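Local coordinates for transcription factor tau subunit sfc1 (Schizosaccharomyces pombe, PDB 4BJI), which forms part of the tauA domain of TFIIIC, which binds boxA promoter DNA of tRNA and similar genes to support transcription by RNA polymerase III, at residues R165-G168 against R174-K177; E49-W54 against V142-D147. All blocks are in the same frame, centred on the assembly; numbering follows the deposited sequence. Where two conformers were deposited one is given.

Contact 1. Residues R165-G168 against R174-K177; sequences RDTG and RYYK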
ATOM      1  N   ARG A 165      -9.929 -12.092   3.139  1.00  5.86           N
ATOM      2  CA  ARG A 165     -10.605 -10.982   2.482  0.52  6.18           C
ATOM      3  C   ARG A 165     -10.336  -9.615   3.103  1.00  5.38           C
ATOM      4  O   ARG A 165     -10.461  -8.577   2.429  1.00  8.36           O
ATOM      5  CB  ARG A 165     -12.116 -11.262   2.458  0.52  6.57           C
ATOM      6  CG  ARG A 165     -12.725 -11.556   3.803  0.52  9.76           C
ATOM      7  CD  ARG A 165     -14.104 -12.228   3.640  0.52 13.74           C
ATOM      8  NE  ARG A 165     -14.932 -11.571   2.630  0.52 15.74           N
ATOM      9  CZ  ARG A 165     -16.016 -12.118   2.093  0.52 25.97           C
ATOM     10  NH1 ARG A 165     -16.389 -13.334   2.462  0.52 24.58           N
ATOM     11  NH2 ARG A 165     -16.725 -11.455   1.187  0.52 26.51           N
ATOM     12  N   ASP A 166     -10.040  -9.604   4.400  1.00  5.87           N
ATOM     13  CA  ASP A 166      -9.738  -8.360   5.135  1.00  6.78           C
ATOM     14  C   ASP A 166      -8.257  -8.263   5.517  1.00  7.64           C
ATOM     15  O   ASP A 166      -7.617  -7.214   5.281  1.00  9.08           O
ATOM     16  CB  ASP A 166     -10.547  -8.261   6.423  1.00  8.68           C
ATOM     17  CG  ASP A 166     -12.034  -8.241   6.187  1.00 14.18           C
ATOM     18  OD1 ASP A 166     -12.469  -7.668   5.177  1.00 14.74           O
ATOM     19  OD2 ASP A 166     -12.739  -8.774   7.064  1.00 17.97           O
ATOM     20  N   THR A 167      -7.701  -9.313   6.135  1.00  5.48           N
ATOM     21  CA  THR A 167      -6.372  -9.216   6.722  1.00  6.16           C
ATOM     22  C   THR A 167      -5.281  -9.808   5.822  1.00  5.83           C
ATOM     23  O   THR A 167      -4.090  -9.788   6.181  1.00  5.95           O
ATOM     24  CB  THR A 167      -6.282  -9.915   8.086  1.00  6.17           C
ATOM     25  OG1 THR A 167      -6.401 -11.336   7.925  1.00  7.28           O
ATOM     26  CG2 THR A 167      -7.391  -9.441   9.001  1.00  7.65           C
ATOM     27  N   GLY A 168      -5.659 -10.303   4.652  1.00  5.98           N
ATOM     28  CA  GLY A 168      -4.700 -10.865   3.725  1.00  5.90           C
ATOM     29  C   GLY A 168      -3.945 -12.020   4.341  1.00  4.32           C
ATOM     30  O   GLY A 168      -4.541 -12.977   4.879  1.00  5.01           O
ATOM     31  N   ARG A 174      -2.798 -10.517  15.048  1.00  7.46           N
ATOM     32  CA  ARG A 174      -1.536  -9.828  14.785  1.00  5.97           C
ATOM     33  C   ARG A 174      -1.777  -8.610  13.880  1.00  6.36           C
ATOM     34  O   ARG A 174      -1.254  -7.517  14.125  1.00  6.08           O
ATOM     35  CB  ARG A 174      -0.537 -10.781  14.149  1.00  6.60           C
ATOM     36  CG  ARG A 174       0.771 -10.132  13.691  1.00  7.06           C
ATOM     37  CD  ARG A 174       1.606  -9.482  14.780  1.00  7.61           C
ATOM     38  NE  ARG A 174       1.802 -10.291  15.984  1.00  8.81           N
ATOM     39  CZ  ARG A 174       2.969 -10.757  16.397  1.00  8.82           C
ATOM     40  NH1 ARG A 174       4.056 -10.632  15.669  1.00  7.39           N
ATOM     41  NH2 ARG A 174       3.008 -11.407  17.550  1.00  9.87           N
ATOM     42  N   TYR A 175      -2.584  -8.796  12.838  1.00  5.42           N
ATOM     43  CA  TYR A 175      -2.923  -7.695  11.947  1.00  6.01           C
ATOM     44  C   TYR A 175      -3.543  -6.514  12.662  1.00  5.81           C
ATOM     45  O   TYR A 175      -3.143  -5.375  12.440  1.00  6.69           O
ATOM     46  CB  TYR A 175      -3.897  -8.195  10.874  1.00  6.02           C
ATOM     47  CG  TYR A 175      -4.193  -7.197   9.806  1.00  6.34           C
ATOM     48  CD1 TYR A 175      -3.303  -6.945   8.769  1.00  7.30           C
ATOM     49  CD2 TYR A 175      -5.390  -6.497   9.823  1.00  7.98           C
ATOM     50  CE1 TYR A 175      -3.602  -6.022   7.774  1.00  7.38           C
ATOM     51  CE2 TYR A 175      -5.691  -5.582   8.810  1.00 10.17           C
ATOM     52  CZ  TYR A 175      -4.783  -5.373   7.816  1.00  9.21           C
ATOM     53  OH  TYR A 175      -5.062  -4.432   6.821  1.00 11.78           O
ATOM     54  N   TYR A 176      -4.497  -6.776  13.527  1.00  6.60           N
ATOM     55  CA  TYR A 176      -5.207  -5.677  14.194  1.00  8.01           C
ATOM     56  C   TYR A 176      -4.382  -5.068  15.320  1.00  8.87           C
ATOM     57  O   TYR A 176      -4.525  -3.874  15.590  1.00  9.18           O
ATOM     58  CB  TYR A 176      -6.636  -6.119  14.596  1.00  9.87           C
ATOM     59  CG  TYR A 176      -7.532  -6.284  13.372  1.00  9.11           C
ATOM     60  CD1 TYR A 176      -7.820  -5.193  12.558  1.00  9.77           C
ATOM     61  CD2 TYR A 176      -8.057  -7.519  13.022  1.00 11.42           C
ATOM     62  CE1 TYR A 176      -8.606  -5.321  11.444  1.00 13.07           C
ATOM     63  CE2 TYR A 176      -8.838  -7.665  11.874  1.00 11.31           C
ATOM     64  CZ  TYR A 176      -9.099  -6.559  11.107  1.00 12.67           C
ATOM     65  OH  TYR A 176      -9.878  -6.697   9.957  1.00 14.93           O
ATOM     66  N   LYS A 177      -3.460  -5.828  15.916  1.00  8.97           N
ATOM     67  CA  LYS A 177      -2.486  -5.224  16.837  1.00  8.70           C
ATOM     68  C   LYS A 177      -1.623  -4.212  16.092  1.00  7.90           C
ATOM     69  O   LYS A 177      -1.463  -3.065  16.542  1.00  9.19           O
ATOM     70  CB  LYS A 177      -1.619  -6.268  17.496  1.00 11.33           C
ATOM     71  CG  LYS A 177      -0.422  -5.606  18.224  1.00 12.67           C
ATOM     72  CD  LYS A 177       0.472  -6.606  18.927  1.00 16.09           C
ATOM     73  CE  LYS A 177      -0.186  -7.053  20.213  1.00 17.97           C
ATOM     74  NZ  LYS A 177       0.778  -7.876  21.062  1.00 19.76           N
TER
HETATM   75  O   HOH W   1     -11.349  -8.960   9.732  1.00 18.18           O

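Contact 2. Residues E49-W54 against V142-D147; sequences EKRPVW and VCDIVD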
ATOM      1  N   GLU A  49       8.748  -3.923 -12.087  1.00  8.86           N
ATOM      2  CA  GLU A  49       9.630  -5.096 -11.984  1.00 12.43           C
ATOM      3  C   GLU A  49      10.173  -5.209 -10.574  1.00 11.59           C
ATOM      4  O   GLU A  49      10.271  -6.327 -10.039  1.00 15.21           O
ATOM      5  CB  GLU A  49      10.798  -5.024 -12.977  1.00 12.42           C
ATOM      6  CG  GLU A  49      10.377  -5.045 -14.413  1.00 13.18           C
ATOM      7  CD  GLU A  49       9.756  -6.383 -14.868  1.00 16.44           C
ATOM      8  OE1 GLU A  49       9.789  -7.378 -14.127  1.00 16.38           O
ATOM      9  OE2 GLU A  49       9.247  -6.415 -16.005  1.00 26.84           O
ATOM     10  N   LYS A  50      10.546  -4.099  -9.966  1.00  9.49           N
ATOM     11  CA  LYS A  50      11.112  -4.113  -8.603  1.00 12.66           C
ATOM     12  C   LYS A  50      10.063  -4.531  -7.552  1.00 13.36           C
ATOM     13  O   LYS A  50      10.355  -5.247  -6.574  1.00 15.27           O
ATOM     14  CB  LYS A  50      11.641  -2.722  -8.225  1.00 14.25           C
ATOM     15  CG  LYS A  50      12.839  -2.231  -9.047  1.00 24.83           C
ATOM     16  CD  LYS A  50      13.183  -0.744  -8.799  1.00 34.42           C
ATOM     17  CE  LYS A  50      14.564  -0.405  -9.361  1.00 41.38           C
ATOM     18  NZ  LYS A  50      14.892   1.045  -9.277  1.00 44.88           N
ATOM     19  N   ARG A  51       8.844  -4.070  -7.740  1.00  9.80           N
ATOM     20  CA  ARG A  51       7.790  -4.194  -6.743  1.00  8.90           C
ATOM     21  C   ARG A  51       6.476  -4.270  -7.516  1.00  7.67           C
ATOM     22  O   ARG A  51       6.129  -3.331  -8.213  1.00  7.70           O
ATOM     23  CB  ARG A  51       7.836  -2.963  -5.836  1.00 10.89           C
ATOM     24  CG  ARG A  51       6.769  -2.825  -4.848  1.00 10.77           C
ATOM     25  CD  ARG A  51       7.258  -1.706  -3.907  1.00 15.15           C
ATOM     26  NE  ARG A  51       6.189  -1.040  -3.238  1.00 15.69           N
ATOM     27  CZ  ARG A  51       6.421  -0.140  -2.267  1.00 10.24           C
ATOM     28  NH1 ARG A  51       7.662   0.123  -1.903  1.00 13.43           N
ATOM     29  NH2 ARG A  51       5.436   0.455  -1.697  1.00 12.21           N
ATOM     30  N   PRO A  52       5.760  -5.399  -7.441  1.00  7.01           N
ATOM     31  CA  PRO A  52       4.605  -5.551  -8.331  1.00  7.25           C
ATOM     32  C   PRO A  52       3.346  -4.822  -7.892  1.00  7.48           C
ATOM     33  O   PRO A  52       2.381  -4.762  -8.645  1.00  8.07           O
ATOM     34  CB  PRO A  52       4.320  -7.046  -8.309  1.00  8.56           C
ATOM     35  CG  PRO A  52       4.893  -7.501  -6.977  1.00  9.01           C
ATOM     36  CD  PRO A  52       6.116  -6.658  -6.755  1.00  8.66           C
ATOM     37  N   VAL A  53       3.339  -4.298  -6.673  1.00  5.96           N
ATOM     38  CA  VAL A  53       2.158  -3.692  -6.057  1.00  5.70           C
ATOM     39  C   VAL A  53       2.571  -2.385  -5.395  1.00  5.65           C
ATOM     40  O   VAL A  53       3.456  -2.390  -4.511  1.00  6.68           O
ATOM     41  CB  VAL A  53       1.583  -4.654  -4.962  1.00  5.79           C
ATOM     42  CG1 VAL A  53       0.431  -4.028  -4.223  1.00  5.71           C
ATOM     43  CG2 VAL A  53       1.158  -6.013  -5.573  1.00  7.43           C
ATOM     44  N   TRP A  54       1.927  -1.280  -5.762  1.00  5.61           N
ATOM     45  CA  TRP A  54       2.307   0.050  -5.299  1.00  6.03           C
ATOM     46  C   TRP A  54       1.102   0.934  -5.010  1.00  6.83           C
ATOM     47  O   TRP A  54       0.163   0.995  -5.826  1.00  7.79           O
ATOM     48  CB  TRP A  54       3.034   0.801  -6.410  1.00  7.85           C
ATOM     49  CG  TRP A  54       4.431   0.393  -6.770  1.00  6.89           C
ATOM     50  CD1 TRP A  54       4.806  -0.523  -7.713  1.00  8.35           C
ATOM     51  CD2 TRP A  54       5.635   0.977  -6.274  1.00  7.69           C
ATOM     52  NE1 TRP A  54       6.195  -0.550  -7.821  1.00  8.04           N
ATOM     53  CE2 TRP A  54       6.713   0.367  -6.943  1.00  7.05           C
ATOM     54  CE3 TRP A  54       5.903   1.958  -5.326  1.00  9.03           C
ATOM     55  CZ2 TRP A  54       8.045   0.706  -6.680  1.00  8.91           C
ATOM     56  CZ3 TRP A  54       7.223   2.279  -5.062  1.00 10.83           C
ATOM     57  CH2 TRP A  54       8.271   1.655  -5.740  1.00 11.76           C
ATOM     58  N   VAL A 142       3.091  -2.428   3.820  1.00  4.68           N
ATOM     59  CA  VAL A 142       3.928  -3.072   4.830  1.00  5.37           C
ATOM     60  C   VAL A 142       5.428  -2.884   4.609  1.00  6.07           C
ATOM     61  O   VAL A 142       6.167  -2.596   5.556  1.00  6.37           O
ATOM     62  CB  VAL A 142       3.569  -4.554   4.905  1.00  5.86           C
ATOM     63  CG1 VAL A 142       4.639  -5.356   5.687  1.00  7.75           C
ATOM     64  CG2 VAL A 142       2.156  -4.718   5.504  1.00  6.95           C
ATOM     65  N   CYS A 143       5.878  -3.043   3.383  1.00  5.55           N
ATOM     66  CA  CYS A 143       7.293  -2.918   3.060  1.00  7.67           C
ATOM     67  C   CYS A 143       7.855  -1.532   3.332  1.00  7.96           C
ATOM     68  O   CYS A 143       9.090  -1.375   3.377  1.00  9.92           O
ATOM     69  CB  CYS A 143       7.535  -3.330   1.609  1.00  8.09           C
ATOM     70  SG  CYS A 143       6.581  -2.382   0.375  1.00  9.13           S
ATOM     71  N   ASP A 144       6.973  -0.541   3.482  1.00  6.10           N
ATOM     72  CA  ASP A 144       7.378   0.836   3.735  1.00  6.83           C
ATOM     73  C   ASP A 144       7.268   1.190   5.231  1.00  6.47           C
ATOM     74  O   ASP A 144       7.492   2.354   5.588  1.00  6.92           O
ATOM     75  CB  ASP A 144       6.547   1.795   2.906  1.00  7.09           C
ATOM     76  CG  ASP A 144       6.668   1.553   1.413  1.00  8.88           C
ATOM     77  OD1 ASP A 144       7.751   1.135   0.968  1.00 10.31           O
ATOM     78  OD2 ASP A 144       5.672   1.815   0.713  1.00  9.24           O
ATOM     79  N   ILE A 145       6.985   0.203   6.076  1.00  6.15           N
ATOM     80  CA  ILE A 145       6.939   0.422   7.522  1.00  7.29           C
ATOM     81  C   ILE A 145       8.337   0.163   8.078  1.00  9.51           C
ATOM     82  O   ILE A 145       8.801  -0.993   8.166  1.00 10.41           O
ATOM     83  CB  ILE A 145       5.912  -0.490   8.200  1.00  8.48           C
ATOM     84  CG1 ILE A 145       4.531  -0.233   7.646  1.00  9.25           C
ATOM     85  CG2 ILE A 145       5.981  -0.259   9.726  1.00 11.61           C
ATOM     86  CD1 ILE A 145       3.537  -1.214   8.166  1.00 13.35           C
ATOM     87  N   VAL A 146       9.034   1.236   8.438  1.00  7.11           N
ATOM     88  CA  VAL A 146      10.399   1.090   8.950  1.00  8.14           C
ATOM     89  C   VAL A 146      10.456   1.234  10.471  1.00  7.16           C
ATOM     90  O   VAL A 146      11.481   0.920  11.122  1.00  9.03           O
ATOM     91  CB  VAL A 146      11.393   2.107   8.318  1.00 11.18           C
ATOM     92  CG1 VAL A 146      11.440   1.902   6.795  1.00 14.58           C
ATOM     93  CG2 VAL A 146      11.059   3.546   8.684  1.00 11.23           C
ATOM     94  N   ASP A 147       9.375   1.711  11.079  1.00  7.19           N
ATOM     95  CA  ASP A 147       9.299   1.877  12.538  1.00  6.81           C
ATOM     96  C   ASP A 147       9.783   0.593  13.206  1.00  8.34           C
ATOM     97  O   ASP A 147       9.198  -0.469  12.965  1.00  8.71           O
ATOM     98  CB  ASP A 147       7.858   2.157  12.923  1.00  7.20           C
ATOM     99  CG  ASP A 147       7.646   2.406  14.403  1.00 10.95           C
ATOM    100  OD1 ASP A 147       8.374   1.803  15.212  1.00 14.94           O
ATOM    101  OD2 ASP A 147       6.736   3.168  14.749  1.00 10.97           O
TER

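Contact 1. Residues R165-G168 against R174-K177
A water bridges Asp166 and Tyr176: it lies 2.7 Å from Tyr176 OH, in the plane of that ring at its edge, and donates to Asp166 OD2 at 3.0 Å. Beneath this polar bridge the contact is carbon against ring. Thr167 lies over one face of Tyr175, its CA 4.1 Å from the ring centroid and only 3° off the normal, a CH-pi contact. The methyl does double duty, with Thr167 CG2 3.7 Å from Tyr175 CD2 and equally close to Tyr176 CE2. With chi1 at 69° the hydroxyl, rather than the methyl, sits between backbone N and carbonyl carbon, and OG1 bonds Tyr170 O. This is the loop after helix 151-155 folding back onto the early part of helix 172-189, in the C-terminal half of the DNA-binding domain; His164 and Gln108 hold the backbone N and O of Thr167. Tyr175 CG is anti to its own N (chi1 -173°), which lays one face of the ring against Thr167. A serine in place of Tyr175 would probably leave Thr167 without its aromatic face and open a gap beside the Tyr176 ring. That ring in turn has Tyr175 CD2 over its centre, 3.7 Å above the plane.

Contact 2. Residues E49-W54 against V142-D147
Arg51 leaves its backbone with CG anti to N (chi1 174°) and stays extended through to NE, while Asp144 places CG anti to its carbonyl carbon, so that guanidinium and carboxylate meet end-on. Two nitrogens grip two oxygens. Arg51 NH2 donates to Asp144 OD2 at 2.8 Å and lies close to straight, at 158°; Arg51 NH1 reaches the syn lone pair of Asp144 OD1 at 3.0 Å, less straight, with that oxygen tilted out of the guanidinium plane. The two planes are turned 39° apart. Cys143 SG lies over one face of the guanidinium, 3.5 Å from Arg51 CZ, and the opposite face carries Trp54 CE3 toward its rim, with Arg51 CD over the centre of the indole. At the edge Arg51 NE makes a weak bond of 3.3 Å to Val53 O, and NH2 also donates to Gln141 OE1. Arg51 is the first residue past helix 35-50, in the turn to strand 53-55 of the helix-turn-helix family domain; Asp144 lies in a 3-10 turn after strand 139-141. Burial of both residues makes mutual neutralisation probably important, and bonds at the edge with sulfur and indole on the faces probably leave the guanidinium little freedom to turn.

How the contacts relate
From the N terminus, the chain reaches contact 2 at the end of helix 35-50 and the start of strand 53-55, runs through strands 79-82, 90-93 and 109-111, and returns at 142-147, closing a loop of 87 residues. Contact 1 comes later and is local: five residues separate 165-168 from 174-177, which lies on helix 172-189. The two are in series, neither nesting nor crossing, with centres about 17 Å apart and nearest atoms about 6 Å apart. Contact 2 ties the helix-turn-helix part to the C-terminal part, whereas contact 1 works within the latter. Gln108 links them, bonding Val142 through its backbone and Thr167 through its side chain; Tyr170 likewise touches both.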